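Local atomic coordinates of beta-ketoacyl synthase (Burkholderia phymatum, PDB entry 4EWG), a protein that probably catalyses condensation of acyl groups with malonyl units as a 3-oxoacyl-[acyl-carrier-protein] synthase. Residues V9-G14 against V243-E248; A228-L233 against S308-D313; A259-F264 against L406-V411; A271-P276 against F397-I402. All coordinates share one frame; numbering follows the deposited sequence.

Contact 1. Residues V9-G14 against V243-E248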
loop_
_atom_site.group_PDB
_atom_site.type_symbol
_atom_site.label_atom_id
_atom_site.label_comp_id
_atom_site.label_asym_id
_atom_site.label_seq_id
_atom_site.Cartn_x
_atom_site.Cartn_y
_atom_site.Cartn_z
ATOM N N VAL A 9 0.700 -10.887 19.994
ATOM C CA VAL A 9 1.416 -12.134 19.865
ATOM C C VAL A 9 1.097 -12.778 18.515
ATOM O O VAL A 9 0.136 -12.430 17.842
ATOM C CB VAL A 9 1.064 -13.142 21.014
ATOM C CG1 VAL A 9 1.485 -12.602 22.363
ATOM C CG2 VAL A 9 -0.437 -13.522 21.002
ATOM N N ILE A 10 1.925 -13.717 18.141
ATOM C CA ILE A 10 1.819 -14.413 16.887
ATOM C C ILE A 10 1.371 -15.821 17.175
ATOM O O ILE A 10 2.102 -16.579 17.781
ATOM C CB ILE A 10 3.191 -14.474 16.176
ATOM C CG1 ILE A 10 3.608 -13.076 15.725
ATOM C CG2 ILE A 10 3.143 -15.409 14.974
ATOM C CD1 ILE A 10 5.093 -12.917 15.601
ATOM N N THR A 11 0.187 -16.174 16.712
ATOM C CA THR A 11 -0.416 -17.504 17.041
ATOM C C THR A 11 -0.541 -18.410 15.816
ATOM O O THR A 11 -0.961 -19.555 15.939
ATOM C CB THR A 11 -1.798 -17.297 17.647
ATOM O OG1 THR A 11 -2.541 -16.436 16.775
ATOM C CG2 THR A 11 -1.689 -16.591 18.976
ATOM N N GLY A 12 -0.163 -17.896 14.636
ATOM C CA GLY A 12 -0.142 -18.682 13.392
ATOM C C GLY A 12 0.999 -18.262 12.471
ATOM O O GLY A 12 1.256 -17.063 12.312
ATOM N N MET A 13 1.712 -19.238 11.892
ATOM C CA MET A 13 2.770 -18.965 10.897
ATOM C C MET A 13 2.691 -19.996 9.789
ATOM O O MET A 13 2.478 -21.193 10.051
ATOM C CB MET A 13 4.180 -19.030 11.516
ATOM C CG MET A 13 4.303 -18.335 12.845
ATOM S SD MET A 13 6.000 -18.120 13.450
ATOM C CE MET A 13 6.529 -19.833 13.580
ATOM N N GLY A 14 2.880 -19.548 8.556
ATOM C CA GLY A 14 2.895 -20.418 7.415
ATOM C C GLY A 14 3.309 -19.694 6.149
ATOM O O GLY A 14 3.290 -18.468 6.068
ATOM N N VAL A 243 -0.226 -14.847 11.684
ATOM C CA VAL A 243 -1.463 -14.473 12.366
ATOM C C VAL A 243 -1.046 -13.698 13.644
ATOM O O VAL A 243 -0.428 -14.243 14.546
ATOM C CB VAL A 243 -2.324 -15.690 12.740
ATOM C CG1 VAL A 243 -3.520 -15.232 13.539
ATOM C CG2 VAL A 243 -2.756 -16.482 11.499
ATOM N N LEU A 244 -1.367 -12.433 13.686
ATOM C CA LEU A 244 -1.110 -11.612 14.857
ATOM C C LEU A 244 -2.403 -11.550 15.618
ATOM O O LEU A 244 -3.493 -11.534 15.016
ATOM C CB LEU A 244 -0.697 -10.176 14.466
ATOM C CG LEU A 244 0.747 -9.861 14.058
ATOM C CD1 LEU A 244 1.183 -10.775 12.919
ATOM C CD2 LEU A 244 0.851 -8.387 13.632
ATOM N N GLU A 245 -2.299 -11.491 16.941
ATOM C CA GLU A 245 -3.490 -11.603 17.760
ATOM C C GLU A 245 -3.293 -10.864 19.069
ATOM O O GLU A 245 -2.225 -10.950 19.678
ATOM C CB GLU A 245 -3.764 -13.064 18.003
ATOM C CG GLU A 245 -5.010 -13.351 18.815
ATOM C CD GLU A 245 -5.413 -14.823 18.783
ATOM O OE1 GLU A 245 -4.725 -15.644 18.119
ATOM O OE2 GLU A 245 -6.431 -15.159 19.431
ATOM N N GLU A 246 -4.322 -10.131 19.491
ATOM C CA GLU A 246 -4.257 -9.443 20.768
ATOM C C GLU A 246 -4.042 -10.500 21.876
ATOM O O GLU A 246 -4.597 -11.583 21.828
ATOM C CB GLU A 246 -5.524 -8.625 21.010
ATOM C CG GLU A 246 -5.497 -7.772 22.259
ATOM C CD GLU A 246 -5.924 -8.500 23.514
ATOM O OE1 GLU A 246 -6.817 -9.359 23.436
ATOM O OE2 GLU A 246 -5.350 -8.224 24.593
ATOM N N TYR A 247 -3.242 -10.139 22.863
ATOM C CA TYR A 247 -2.722 -11.086 23.834
ATOM C C TYR A 247 -3.802 -11.761 24.693
ATOM O O TYR A 247 -3.804 -12.979 24.818
ATOM C CB TYR A 247 -1.679 -10.377 24.701
ATOM C CG TYR A 247 -1.059 -11.215 25.813
ATOM C CD1 TYR A 247 -0.368 -12.391 25.541
ATOM C CD2 TYR A 247 -1.174 -10.806 27.159
ATOM C CE1 TYR A 247 0.198 -13.134 26.564
ATOM C CE2 TYR A 247 -0.612 -11.548 28.194
ATOM C CZ TYR A 247 0.067 -12.705 27.895
ATOM O OH TYR A 247 0.614 -13.408 28.942
ATOM N N GLU A 248 -4.710 -10.987 25.284
ATOM C CA GLU A 248 -5.768 -11.585 26.135
ATOM C C GLU A 248 -6.679 -12.497 25.318
ATOM O O GLU A 248 -7.058 -13.576 25.765
ATOM C CB GLU A 248 -6.592 -10.514 26.823
ATOM C CG GLU A 248 -5.776 -9.654 27.775
ATOM C CD GLU A 248 -5.143 -10.456 28.891
ATOM O OE1 GLU A 248 -5.903 -11.101 29.617
ATOM O OE2 GLU A 248 -3.897 -10.459 29.031
#
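Val9 and Ile10 pair with Glu245 and Leu244 as antiparallel neighbours in a sheet of the thiolase-type core, joining the strand nearest the N terminus to the strand that runs into helix 247-252. Val9 N meets Glu245 O at 2.9 Å in a nearly straight bond (178°), and Glu245 N returns to Val9 O at 2.8 Å. Farther along, Thr11 N donates to Val243 O at 3.0 Å, and Val243 N reaches Gly12 O at 2.7 Å.

The polar side-chain link is short. Thr11 OG1 sits between its backbone N and carbonyl carbon (chi1 51°) and donates to Glu245 OE1 at 2.7 Å, nearly along the C-O axis. The extended Glu245 chain crosses the threonine at about a right angle. Its other oxygen, OE2, is held by Arg253 and His249, so this buried carboxylate is gripped at both oxygens, and Arg253 probably keeps it ionised. His249 is a residue seen to bind calcium, so Glu245 lies in its immediate surroundings; no calcium is bound to this chain. At the strand's end Tyr247 CD1 rests 3.7 Å from Val9 CG1.

Ile10 and Leu244 share one face, where Ile10 packs on Ile353 of helix 344-358 and Leu244 on Ala178, Tyr179 and Ile182 of helix 170-183; Val9, Thr11 and Glu245 meet Ala250 of helix 247-252.

Contact 2. Residues A228-L233 against S308-D313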
loop_
_atom_site.group_PDB
_atom_site.type_symbol
_atom_site.label_atom_id
_atom_site.label_comp_id
_atom_site.label_asym_id
_atom_site.label_seq_id
_atom_site.Cartn_x
_atom_site.Cartn_y
_atom_site.Cartn_z
ATOM N N ALA A 228 33.393 -11.616 0.347
ATOM C CA ALA A 228 34.334 -10.810 -0.460
ATOM C C ALA A 228 34.203 -11.092 -1.937
ATOM O O ALA A 228 34.635 -10.296 -2.739
ATOM C CB ALA A 228 35.763 -11.088 -0.038
ATOM N N LYS A 229 33.641 -12.241 -2.296
ATOM C CA LYS A 229 33.554 -12.632 -3.696
ATOM C C LYS A 229 32.143 -12.514 -4.233
ATOM O O LYS A 229 31.866 -12.955 -5.327
ATOM C CB LYS A 229 34.105 -14.082 -3.896
ATOM C CG LYS A 229 35.610 -14.241 -3.645
ATOM C CD LYS A 229 36.409 -13.120 -4.303
ATOM C CE LYS A 229 37.911 -13.396 -4.390
ATOM N NZ LYS A 229 38.562 -13.225 -3.062
ATOM N N ARG A 230 31.234 -11.914 -3.471
ATOM C CA ARG A 230 29.831 -11.822 -3.920
ATOM C C ARG A 230 29.777 -10.905 -5.141
ATOM O O ARG A 230 30.647 -10.051 -5.295
ATOM C CB ARG A 230 28.932 -11.277 -2.812
ATOM C CG ARG A 230 29.150 -9.803 -2.481
ATOM C CD ARG A 230 28.313 -9.399 -1.277
ATOM N NE ARG A 230 28.397 -7.970 -0.974
ATOM C CZ ARG A 230 29.433 -7.373 -0.379
ATOM N NH1 ARG A 230 30.499 -8.075 -0.012
ATOM N NH2 ARG A 230 29.401 -6.061 -0.144
ATOM N N ASP A 231 28.772 -11.096 -6.002
ATOM C CA ASP A 231 28.584 -10.235 -7.175
ATOM C C ASP A 231 27.103 -9.920 -7.431
ATOM O O ASP A 231 26.700 -9.804 -8.548
ATOM C CB ASP A 231 29.161 -10.914 -8.423
ATOM C CG ASP A 231 28.260 -12.046 -8.944
ATOM O OD1 ASP A 231 27.780 -12.884 -8.132
ATOM O OD2 ASP A 231 28.007 -12.070 -10.156
ATOM N N GLY A 232 26.302 -9.813 -6.383
ATOM C CA GLY A 232 24.900 -9.453 -6.535
ATOM C C GLY A 232 23.925 -10.447 -5.958
ATOM O O GLY A 232 24.308 -11.486 -5.436
ATOM N N LEU A 233 22.641 -10.099 -6.065
ATOM C CA LEU A 233 21.557 -10.884 -5.487
ATOM C C LEU A 233 21.020 -11.905 -6.459
ATOM O O LEU A 233 21.371 -11.901 -7.633
ATOM C CB LEU A 233 20.409 -9.965 -5.037
ATOM C CG LEU A 233 19.644 -9.091 -6.048
ATOM C CD1 LEU A 233 18.593 -9.871 -6.862
ATOM C CD2 LEU A 233 18.999 -7.922 -5.318
ATOM N N SER A 308 23.176 -9.527 -0.657
ATOM C CA SER A 308 24.396 -9.891 -1.398
ATOM C C SER A 308 24.730 -8.900 -2.476
ATOM O O SER A 308 25.528 -9.213 -3.339
ATOM C CB SER A 308 24.332 -11.318 -2.011
ATOM O OG SER A 308 25.618 -11.748 -2.461
ATOM N N THR A 309 24.139 -7.712 -2.438
ATOM C CA THR A 309 24.592 -6.643 -3.318
ATOM C C THR A 309 25.855 -6.023 -2.750
ATOM O O THR A 309 26.199 -6.215 -1.570
ATOM C CB THR A 309 23.536 -5.547 -3.551
ATOM O OG1 THR A 309 23.260 -4.873 -2.330
ATOM C CG2 THR A 309 22.264 -6.141 -4.128
ATOM N N ASP A 310 26.554 -5.280 -3.588
ATOM C CA ASP A 310 27.783 -4.652 -3.152
ATOM C C ASP A 310 27.511 -3.624 -2.036
ATOM O O ASP A 310 27.902 -3.825 -0.883
ATOM C CB ASP A 310 28.489 -4.027 -4.341
ATOM C CG ASP A 310 29.906 -3.723 -4.049
ATOM O OD1 ASP A 310 30.700 -4.697 -3.957
ATOM O OD2 ASP A 310 30.244 -2.532 -3.898
ATOM N N ARG A 311 26.798 -2.559 -2.359
ATOM C CA ARG A 311 26.532 -1.488 -1.382
ATOM C C ARG A 311 25.578 -1.887 -0.243
ATOM O O ARG A 311 25.684 -1.360 0.871
ATOM C CB ARG A 311 25.898 -0.292 -2.070
ATOM C CG ARG A 311 26.754 0.394 -3.099
ATOM C CD ARG A 311 25.928 1.472 -3.780
ATOM N NE ARG A 311 26.723 2.383 -4.590
ATOM C CZ ARG A 311 27.508 3.347 -4.116
ATOM N NH1 ARG A 311 27.617 3.539 -2.799
ATOM N NH2 ARG A 311 28.195 4.137 -4.971
ATOM N N GLY A 312 24.614 -2.767 -0.545
ATOM C CA GLY A 312 23.585 -3.157 0.420
ATOM C C GLY A 312 24.203 -3.817 1.628
ATOM O O GLY A 312 23.931 -3.437 2.751
ATOM N N ASP A 313 25.065 -4.797 1.386
ATOM C CA ASP A 313 25.693 -5.511 2.459
ATOM C C ASP A 313 26.633 -4.615 3.288
ATOM O O ASP A 313 26.628 -4.676 4.521
ATOM C CB ASP A 313 26.448 -6.715 1.907
ATOM C CG ASP A 313 25.515 -7.819 1.416
ATOM O OD1 ASP A 313 24.265 -7.605 1.339
ATOM O OD2 ASP A 313 26.043 -8.927 1.109
#
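Arg230 reaches over to the loop and first turn of helix 310-324, joining two sequence motifs of the ketosynthase family: the PFDxxRDG segment and the residues following the HGT motif. Its guanidinium uses two N-H groups on backbone carbonyls at the helix start. NE points straight at Thr309 O, 2.9 Å away (174°); the oxygen lies in the guanidinium plane, while NE comes to it from above the carbonyl plane. NH2 donates to Asp310 O at 2.8 Å, on a lone pair of that oxygen. NH1 turns to Asp371 in a salt bridge and to the Asp227 carbonyl, so all three nitrogens are engaged.

Asp313 lies over one face of the group and Asp310 OD1 over the other. Asp313 OD2 is 3.3 Å from Arg230 NE, a salt bridge by charge alone, because the oxygen stands well out of the guanidinium plane. That oxygen also accepts from Phe226 N, while Asp313 OD1 takes Ser308 N at 3.0 Å; the aspartate thus ties the helix's first turn to the loop ahead of it. Ser308 OG is bonded to Arg224 N. Thr309 is the N-cap, its OG1 accepting a weak bond from Gly312 N and also pairing with Thr307 OG1.

Gly232 N gives a weak bond to Ser308 O at 3.2 Å, and beyond it Leu233 CD2 lies 3.9 Å from Thr309 CG2.

Contact 3. Residues A259-F264 against L406-V411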
loop_
_atom_site.group_PDB
_atom_site.type_symbol
_atom_site.label_atom_id
_atom_site.label_comp_id
_atom_site.label_asym_id
_atom_site.label_seq_id
_atom_site.Cartn_x
_atom_site.Cartn_y
_atom_site.Cartn_z
ATOM N N ALA A 259 5.428 -16.324 19.544
ATOM C CA ALA A 259 6.297 -15.197 19.941
ATOM C C ALA A 259 5.418 -14.010 20.236
ATOM O O ALA A 259 4.210 -14.039 19.971
ATOM C CB ALA A 259 7.289 -14.846 18.840
ATOM N N GLU A 260 6.017 -12.971 20.812
ATOM C CA GLU A 260 5.346 -11.691 21.009
ATOM C C GLU A 260 6.119 -10.658 20.209
ATOM O O GLU A 260 7.349 -10.695 20.172
ATOM C CB GLU A 260 5.316 -11.295 22.497
ATOM C CG GLU A 260 4.799 -9.890 22.753
ATOM C CD GLU A 260 4.628 -9.551 24.231
ATOM O OE1 GLU A 260 5.211 -10.240 25.103
ATOM O OE2 GLU A 260 3.911 -8.583 24.518
ATOM N N ILE A 261 5.401 -9.737 19.580
ATOM C CA ILE A 261 6.036 -8.645 18.857
ATOM C C ILE A 261 6.140 -7.521 19.818
ATOM O O ILE A 261 5.101 -7.104 20.392
ATOM C CB ILE A 261 5.202 -8.144 17.676
ATOM C CG1 ILE A 261 4.840 -9.289 16.744
ATOM C CG2 ILE A 261 5.959 -7.039 16.918
ATOM C CD1 ILE A 261 3.894 -8.836 15.636
ATOM N N VAL A 262 7.364 -7.031 20.035
ATOM C CA VAL A 262 7.582 -6.007 21.064
ATOM C C VAL A 262 8.067 -4.671 20.527
ATOM O O VAL A 262 7.937 -3.659 21.207
ATOM C CB VAL A 262 8.513 -6.506 22.205
ATOM C CG1 VAL A 262 7.776 -7.548 23.083
ATOM C CG2 VAL A 262 9.818 -7.085 21.669
ATOM N N GLY A 263 8.583 -4.631 19.299
ATOM C CA GLY A 263 8.955 -3.366 18.685
ATOM C C GLY A 263 8.929 -3.345 17.186
ATOM O O GLY A 263 9.180 -4.359 16.508
ATOM N N PHE A 264 8.620 -2.180 16.646
ATOM C CA PHE A 264 8.660 -1.973 15.220
ATOM C C PHE A 264 9.181 -0.591 14.936
ATOM O O PHE A 264 8.667 0.372 15.471
ATOM C CB PHE A 264 7.260 -2.144 14.634
ATOM C CG PHE A 264 7.155 -1.785 13.189
ATOM C CD1 PHE A 264 7.942 -2.414 12.245
ATOM C CD2 PHE A 264 6.219 -0.839 12.759
ATOM C CE1 PHE A 264 7.830 -2.095 10.902
ATOM C CE2 PHE A 264 6.087 -0.541 11.415
ATOM C CZ PHE A 264 6.906 -1.156 10.486
ATOM N N LEU A 406 12.091 -5.198 13.073
ATOM C CA LEU A 406 11.099 -5.878 13.905
ATOM C C LEU A 406 11.798 -6.540 15.042
ATOM O O LEU A 406 12.802 -7.231 14.815
ATOM C CB LEU A 406 10.364 -6.936 13.094
ATOM C CG LEU A 406 9.368 -6.388 12.083
ATOM C CD1 LEU A 406 9.052 -7.463 11.009
ATOM C CD2 LEU A 406 8.119 -5.869 12.797
ATOM N N ILE A 407 11.251 -6.391 16.249
ATOM C CA ILE A 407 11.739 -7.110 17.404
ATOM C C ILE A 407 10.685 -8.107 17.949
ATOM O O ILE A 407 9.546 -7.720 18.301
ATOM C CB ILE A 407 12.176 -6.149 18.543
ATOM C CG1 ILE A 407 13.301 -5.219 18.051
ATOM C CG2 ILE A 407 12.661 -6.956 19.754
ATOM C CD1 ILE A 407 13.709 -4.111 19.015
ATOM N N PHE A 408 11.102 -9.384 18.057
ATOM C CA PHE A 408 10.275 -10.444 18.593
ATOM C C PHE A 408 10.810 -10.906 19.969
ATOM O O PHE A 408 12.022 -11.095 20.167
ATOM C CB PHE A 408 10.247 -11.635 17.631
ATOM C CG PHE A 408 9.776 -11.286 16.269
ATOM C CD1 PHE A 408 8.487 -10.838 16.070
ATOM C CD2 PHE A 408 10.628 -11.368 15.182
ATOM C CE1 PHE A 408 8.039 -10.482 14.812
ATOM C CE2 PHE A 408 10.186 -11.017 13.910
ATOM C CZ PHE A 408 8.888 -10.576 13.727
ATOM N N ARG A 409 9.899 -11.097 20.900
ATOM C CA ARG A 409 10.258 -11.566 22.224
ATOM C C ARG A 409 10.027 -13.073 22.326
ATOM O O ARG A 409 9.014 -13.605 21.844
ATOM C CB ARG A 409 9.453 -10.833 23.302
ATOM C CG ARG A 409 9.580 -11.510 24.639
ATOM C CD ARG A 409 8.996 -10.747 25.802
ATOM N NE ARG A 409 9.669 -11.253 26.979
ATOM C CZ ARG A 409 9.599 -10.696 28.175
ATOM N NH1 ARG A 409 8.827 -9.636 28.392
ATOM N NH2 ARG A 409 10.283 -11.221 29.170
ATOM N N ARG A 410 10.981 -13.763 22.940
ATOM C CA ARG A 410 10.861 -15.215 23.180
ATOM C C ARG A 410 9.644 -15.474 24.014
ATOM O O ARG A 410 9.326 -14.706 24.891
ATOM C CB ARG A 410 12.121 -15.733 23.903
ATOM C CG ARG A 410 12.236 -17.252 24.018
ATOM C CD ARG A 410 12.627 -17.900 22.704
ATOM N NE ARG A 410 12.903 -19.332 22.851
ATOM C CZ ARG A 410 14.093 -19.873 23.159
ATOM N NH1 ARG A 410 15.188 -19.129 23.363
ATOM N NH2 ARG A 410 14.200 -21.191 23.267
ATOM N N VAL A 411 8.940 -16.543 23.712
ATOM C CA VAL A 411 7.882 -17.050 24.589
ATOM C C VAL A 411 8.281 -18.485 24.866
ATOM O O VAL A 411 8.162 -19.357 23.993
ATOM C CB VAL A 411 6.499 -17.008 23.953
ATOM C CG1 VAL A 411 5.531 -17.905 24.766
ATOM C CG2 VAL A 411 6.033 -15.545 23.834
#
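Val262 places CG1 anti to its carbonyl carbon (chi1 -72°), which leaves CG2 wedged between backbone N and carbonyl carbon, facing Ile407. The two CG2 methyls, of Val262 and Ile407, meet at 3.4 Å, tighter than usual carbon packing, with the side chains crossing at about a right angle. Val262 CG1 meanwhile lies against Arg409 CB. Phe264 holds its ring anti to the backbone N (chi1 173°), bringing CD1 to 3.5 Å from Leu406 CD2.

On the same face Ile261 and Phe408 run side by side: Ile261 CG1 comes to the rim of the phenylalanine ring, in its plane, 3.9 Å from CE1. Between these pairs the backbone is a classic beta bulge. Val262 and Gly263 both stand opposite Ile407, with Val262 N donating to Ile407 O at 2.9 Å and Gly263 N adding a weak bond to the same oxygen. Ile407 N answers to Gly263 O at 2.9 Å. Beyond the bulge the regular antiparallel pairing resumes, Arg409 N bonding Glu260 O at 2.7 Å and Glu260 N returning to Arg409 O at 3.2 Å.

Glu260 and Arg409 are both extended and point the same way, yet their charged ends do not touch: Glu260 OE1 is salt-bridged to Arg7, while Arg409 CD passes it at 3.9 Å. In the thiolase-type core these strands, 259-268 and 402-409, are sheet neighbours. Ile261 and Phe264 lean on Tyr179 of helix 170-183, Phe408 on Ala349 of helix 344-358, and Phe264 also packs on Arg160 of the second subunit.

Contact 4. Residues A271-P276 against F397-I402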
loop_
_atom_site.group_PDB
_atom_site.type_symbol
_atom_site.label_atom_id
_atom_site.label_comp_id
_atom_site.label_asym_id
_atom_site.label_seq_id
_atom_site.Cartn_x
_atom_site.Cartn_y
_atom_site.Cartn_z
ATOM N N ALA A 271 17.360 9.977 0.756
ATOM C CA ALA A 271 18.597 10.337 0.108
ATOM C C ALA A 271 18.562 9.800 -1.285
ATOM O O ALA A 271 18.573 10.560 -2.221
ATOM C CB ALA A 271 19.810 9.787 0.878
ATOM N N HIS A 272 18.548 8.485 -1.427
ATOM C CA HIS A 272 18.598 7.843 -2.748
ATOM C C HIS A 272 17.528 6.784 -2.942
ATOM O O HIS A 272 17.014 6.167 -1.966
ATOM C CB HIS A 272 19.974 7.230 -2.955
ATOM C CG HIS A 272 20.358 7.077 -4.405
ATOM N ND1 HIS A 272 20.041 5.972 -5.142
ATOM C CD2 HIS A 272 21.040 7.938 -5.267
ATOM C CE1 HIS A 272 20.512 6.122 -6.390
ATOM N NE2 HIS A 272 21.121 7.326 -6.467
ATOM N N MET A 273 17.188 6.564 -4.214
ATOM C CA MET A 273 16.183 5.573 -4.590
ATOM C C MET A 273 16.683 4.116 -4.396
ATOM O O MET A 273 15.902 3.226 -4.046
ATOM C CB MET A 273 15.759 5.782 -6.043
ATOM C CG MET A 273 14.569 4.935 -6.464
ATOM S SD MET A 273 13.044 5.379 -5.576
ATOM C CE MET A 273 12.846 7.084 -6.220
ATOM N N THR A 274 17.975 3.876 -4.646
ATOM C CA THR A 274 18.523 2.509 -4.613
ATOM C C THR A 274 19.753 2.352 -3.693
ATOM O O THR A 274 19.906 1.339 -3.029
ATOM C CB THR A 274 18.854 1.988 -6.046
ATOM O OG1 THR A 274 19.841 2.822 -6.662
ATOM C CG2 THR A 274 17.594 1.962 -6.912
ATOM N N GLN A 275 20.634 3.343 -3.684
ATOM C CA GLN A 275 21.785 3.321 -2.778
ATOM C C GLN A 275 21.345 3.565 -1.312
ATOM O O GLN A 275 20.785 4.599 -1.009
ATOM C CB GLN A 275 22.840 4.370 -3.185
ATOM C CG GLN A 275 23.351 4.311 -4.645
ATOM C CD GLN A 275 24.501 5.290 -4.907
ATOM O OE1 GLN A 275 24.981 5.936 -3.992
ATOM N NE2 GLN A 275 24.938 5.403 -6.177
ATOM N N PRO A 276 21.618 2.620 -0.405
ATOM C CA PRO A 276 21.215 2.774 0.998
ATOM C C PRO A 276 22.136 3.676 1.828
ATOM O O PRO A 276 23.335 3.686 1.607
ATOM C CB PRO A 276 21.250 1.339 1.516
ATOM C CG PRO A 276 22.249 0.660 0.687
ATOM C CD PRO A 276 22.249 1.317 -0.656
ATOM N N PHE A 397 15.460 -3.675 4.262
ATOM C CA PHE A 397 15.757 -2.356 3.702
ATOM C C PHE A 397 15.423 -2.421 2.261
ATOM O O PHE A 397 15.917 -3.298 1.586
ATOM C CB PHE A 397 17.248 -2.019 3.888
ATOM C CG PHE A 397 17.708 -2.160 5.290
ATOM C CD1 PHE A 397 17.372 -1.206 6.242
ATOM C CD2 PHE A 397 18.437 -3.242 5.684
ATOM C CE1 PHE A 397 17.778 -1.330 7.561
ATOM C CE2 PHE A 397 18.849 -3.374 7.009
ATOM C CZ PHE A 397 18.521 -2.424 7.936
ATOM N N ALA A 398 14.669 -1.453 1.770
ATOM C CA ALA A 398 13.994 -1.587 0.512
ATOM C C ALA A 398 14.225 -0.397 -0.438
ATOM O O ALA A 398 14.772 0.642 -0.073
ATOM C CB ALA A 398 12.513 -1.757 0.780
ATOM N N PHE A 399 13.783 -0.589 -1.670
ATOM C CA PHE A 399 13.630 0.479 -2.640
ATOM C C PHE A 399 13.096 1.751 -2.036
ATOM O O PHE A 399 12.205 1.711 -1.173
ATOM C CB PHE A 399 12.613 0.055 -3.688
ATOM C CG PHE A 399 13.217 -0.323 -4.984
ATOM C CD1 PHE A 399 13.550 0.629 -5.897
ATOM C CD2 PHE A 399 13.421 -1.652 -5.279
ATOM C CE1 PHE A 399 14.122 0.266 -7.099
ATOM C CE2 PHE A 399 13.983 -2.035 -6.475
ATOM C CZ PHE A 399 14.345 -1.072 -7.382
ATOM N N GLY A 400 13.622 2.878 -2.499
ATOM C CA GLY A 400 13.241 4.160 -1.955
ATOM C C GLY A 400 13.829 4.443 -0.570
ATOM O O GLY A 400 13.455 5.418 0.074
ATOM N N GLY A 401 14.737 3.602 -0.105
ATOM C CA GLY A 401 15.336 3.805 1.199
ATOM C C GLY A 401 14.394 3.518 2.359
ATOM O O GLY A 401 14.616 4.040 3.454
ATOM N N ILE A 402 13.347 2.708 2.124
ATOM C CA ILE A 402 12.387 2.334 3.173
ATOM C C ILE A 402 13.018 1.291 4.076
ATOM O O ILE A 402 13.391 0.193 3.603
ATOM C CB ILE A 402 11.081 1.753 2.588
ATOM C CG1 ILE A 402 10.305 2.851 1.845
ATOM C CG2 ILE A 402 10.216 1.134 3.669
ATOM C CD1 ILE A 402 9.199 2.324 0.935
#
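Gly400 N donates to Met273 O at 2.8 Å (154°), the hydrogen bond that joins the two segments, and it comes from a turn in which both Gly400 and Gly401 have positive phi. Met273 bends its chain at chi2 and chi3, both 65°, folding SD back over the turn to lie 3.8 Å from Gly400 CA. Beside it Thr274 and Phe399 point the same way, with Thr274 CG2 3.9 Å from Phe399 CE1.

Phe399 and the two glycines form the short link of a hairpin between strands 391-398 and 402-409. Ala398 N bonds Ile402 O at 2.8 Å across its base, and Phe399-Gly400 take type II turn angles. The sequence is this protein's version of the GFGG loop of ketosynthases; in relatives the phenylalanine of that loop gates the acyl pocket, and Phe399 probably has a similar position here. The opposing loop carries the HMTxP sequence familiar from the same enzymes.

That loop is braced from within. Thr274 N donates to His272 ND1 at 3.0 Å, nearly in the imidazole plane and almost straight (170°), while Gln275 CG sits over one face of the ring. The second subunit covers the contact: Tyr139 of that subunit meets the Phe399 ring edge-to-face, and Leu153 of the second subunit packs on Met273.

In the fold
From the N terminus, strand 8-16 waits until 243-248 to close contact 1. Within that long loop 228-233 has already opened contact 2, which closes only at 308-313, so the two cross. Segments 259-264 and 271-276 begin before it closes, so contact 2 crosses contacts 3 and 4 as well. Contact 4, completed by 397-402, is nested inside contact 3, completed by 406-411. Contacts 1 and 3 touch in one sheet, where Ile10 N lies 2.9 Å from Ala259 O. Contact 2 ties the loop before strand 238-246 to the start of helix 310-324; contact 4 ties the loop after strand 259-268 to the turn between strands 391-398 and 402-409. These two meet through Arg311, Gln275 and Pro276.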